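Local atomic coordinates of probable Zn binding protein (PDB entry 3Q69), a protein that is of unproven function but, as a putative mucus-binding protein of a gut Lactobacillus, may mediate adhesion to mucus through domains such as this MucBP domain. Residues Ser55-Phe60 and Glu82-Ser87. Sequence-based numbering, arbitrary orientation.
Sequences SLTQTF and EVTVDS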
loop_
_atom_site.group_PDB
_atom_site.type_symbol
_atom_site.label_atom_id
_atom_site.label_comp_id
_atom_site.label_asym_id
_atom_site.label_seq_id
_atom_site.Cartn_x
_atom_site.Cartn_y
_atom_site.Cartn_z
ATOM N N SER A 55 -6.978 -4.698 14.238
ATOM C CA SER A 55 -6.269 -3.640 13.535
ATOM C C SER A 55 -4.842 -4.113 13.248
ATOM O O SER A 55 -4.244 -4.801 14.058
ATOM C CB SER A 55 -6.227 -2.359 14.377
ATOM O OG SER A 55 -5.747 -1.289 13.586
ATOM N N LEU A 56 -4.309 -3.737 12.092
ATOM C CA LEU A 56 -2.979 -4.154 11.703
ATOM C C LEU A 56 -2.332 -3.063 10.873
ATOM O O LEU A 56 -2.928 -2.484 9.962
ATOM C CB LEU A 56 -3.057 -5.456 10.899
ATOM C CG LEU A 56 -1.749 -6.095 10.399
ATOM C CD1 LEU A 56 -0.919 -6.527 11.584
ATOM C CD2 LEU A 56 -2.078 -7.333 9.482
ATOM N N THR A 57 -1.082 -2.797 11.207
ATOM C CA THR A 57 -0.323 -1.772 10.548
ATOM C C THR A 57 0.935 -2.351 9.945
ATOM O O THR A 57 1.578 -3.227 10.537
ATOM C CB THR A 57 0.068 -0.650 11.555
ATOM O OG1 THR A 57 -1.124 -0.009 12.023
ATOM C CG2 THR A 57 0.947 0.420 10.872
ATOM N N GLN A 58 1.283 -1.872 8.756
ATOM C CA GLN A 58 2.497 -2.328 8.077
ATOM C C GLN A 58 3.076 -1.074 7.405
ATOM O O GLN A 58 2.381 -0.065 7.217
ATOM C CB GLN A 58 2.168 -3.415 7.025
ATOM C CG GLN A 58 1.546 -4.656 7.602
ATOM C CD GLN A 58 1.464 -5.822 6.638
ATOM O OE1 GLN A 58 2.471 -6.461 6.313
ATOM N NE2 GLN A 58 0.249 -6.111 6.173
ATOM N N THR A 59 4.329 -1.160 6.995
ATOM C CA THR A 59 4.977 -0.015 6.390
ATOM C C THR A 59 5.594 -0.251 5.036
ATOM O O THR A 59 6.271 -1.251 4.813
ATOM C CB THR A 59 6.110 0.529 7.305
ATOM O OG1 THR A 59 5.546 0.980 8.542
ATOM C CG2 THR A 59 6.845 1.677 6.617
ATOM N N PHE A 60 5.347 0.692 4.140
ATOM C CA PHE A 60 5.939 0.691 2.813
ATOM C C PHE A 60 7.287 1.344 3.137
ATOM O O PHE A 60 7.338 2.553 3.376
ATOM C CB PHE A 60 5.167 1.625 1.892
ATOM C CG PHE A 60 3.907 1.035 1.318
ATOM C CD1 PHE A 60 3.944 -0.108 0.513
ATOM C CD2 PHE A 60 2.692 1.697 1.482
ATOM C CE1 PHE A 60 2.775 -0.578 -0.127
ATOM C CE2 PHE A 60 1.533 1.242 0.854
ATOM C CZ PHE A 60 1.580 0.100 0.042
ATOM N N GLU A 82 3.271 4.353 6.723
ATOM C CA GLU A 82 2.542 3.365 7.508
ATOM C C GLU A 82 1.087 3.278 7.077
ATOM O O GLU A 82 0.363 4.298 7.024
ATOM C CB GLU A 82 2.584 3.690 9.000
ATOM C CG GLU A 82 3.936 3.508 9.661
ATOM C CD GLU A 82 3.827 3.463 11.172
ATOM O OE1 GLU A 82 2.864 4.067 11.701
ATOM O OE2 GLU A 82 4.702 2.838 11.831
ATOM N N VAL A 83 0.657 2.049 6.791
ATOM C CA VAL A 83 -0.711 1.793 6.362
ATOM C C VAL A 83 -1.396 0.896 7.378
ATOM O O VAL A 83 -0.843 -0.110 7.784
ATOM C CB VAL A 83 -0.751 1.110 4.973
ATOM C CG1 VAL A 83 -2.148 0.671 4.630
ATOM C CG2 VAL A 83 -0.234 2.052 3.940
ATOM N N THR A 84 -2.589 1.289 7.798
ATOM C CA THR A 84 -3.355 0.529 8.761
ATOM C C THR A 84 -4.701 0.126 8.178
ATOM O O THR A 84 -5.354 0.890 7.455
ATOM C CB THR A 84 -3.602 1.327 10.058
ATOM O OG1 THR A 84 -2.358 1.531 10.737
ATOM C CG2 THR A 84 -4.518 0.527 10.999
ATOM N N VAL A 85 -5.095 -1.100 8.493
ATOM C CA VAL A 85 -6.360 -1.648 8.041
ATOM C C VAL A 85 -6.997 -2.194 9.302
ATOM O O VAL A 85 -6.364 -2.912 10.063
ATOM C CB VAL A 85 -6.170 -2.818 7.061
ATOM C CG1 VAL A 85 -7.537 -3.522 6.818
ATOM C CG2 VAL A 85 -5.588 -2.329 5.771
ATOM N N ASP A 86 -8.246 -1.840 9.535
ATOM C CA ASP A 86 -8.955 -2.306 10.717
ATOM C C ASP A 86 -10.244 -2.990 10.285
ATOM O O ASP A 86 -10.709 -2.863 9.138
ATOM C CB ASP A 86 -9.255 -1.134 11.658
ATOM C CG ASP A 86 -9.730 0.090 10.911
ATOM O OD1 ASP A 86 -10.742 -0.008 10.182
ATOM O OD2 ASP A 86 -9.087 1.154 11.036
ATOM N N SER A 87 -10.822 -3.736 11.210
ATOM C CA SER A 87 -12.046 -4.457 10.911
ATOM C C SER A 87 -13.218 -3.591 10.423
ATOM O O SER A 87 -13.933 -3.973 9.498
ATOM C CB SER A 87 -12.466 -5.238 12.140
ATOM O OG SER A 87 -13.544 -6.097 11.845
HETATM O O HOH W 1 7.120 1.454 10.356
#
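Ser55 starts the pairing opposite Asp86, a non-hydrogen-bonded antiparallel pair in which the serine hydroxyl meets the methyl group of Thr84, Ser55 OG lying 3.4 Å from Thr84 CG2. Leu56 and Val85 follow as a hydrogen-bonded pair, Leu56 N donating to Val85 O and Val85 N to Leu56 O, both at 3.0 Å. At Thr57 the contact passes from side chain to side chain. Both threonines hold OG1 anti to their own carbonyl carbon (chi1 -64° in Thr57, -67° in Thr84), and the two hydroxyls meet across the non-hydrogen-bonded pair; the modelled OG1 to OG1 separation of 2.4 Å is very short, and at 2.40 Å resolution its exact length is doubtful. Gln58 repeats the two-bond ring with Val83, and Val83 N to Gln58 O, 2.8 Å, is nearly straight. The amide of Gln58 turns to another partner, its NE2 binding Ile34 O on strand 27-42. Thr59 lies across from Glu82, where OG1 rests 3.2 Å from CG of the extended glutamate chain; a modelled water donates to Glu82 OE2 and also lies beside Thr59 OG1, although at a doubtfully short 2.4 Å. Phe60 ends the segment with its ring brought back to Val83, CE2 lying 3.6 Å from CG2. Around this apolar pair stand Val11 of strand 2-19 and Arg96 of strand 96-104, while Val85 packs on Phe35 and Trp54. The contact is thus a two-stranded antiparallel ribbon within the Muc B2-like domain, with hydroxyls and carboxylates on one face, where Asp86 OD1 accepts a hydrogen bond from Asn89 ND2, and Phe60, Val83 and Val85 laid against the larger mixed sheet. Its chemistry implies that backbone bonds set the register, the polar face adds links of uncertain length, and apolar contacts bind the ribbon to the domain.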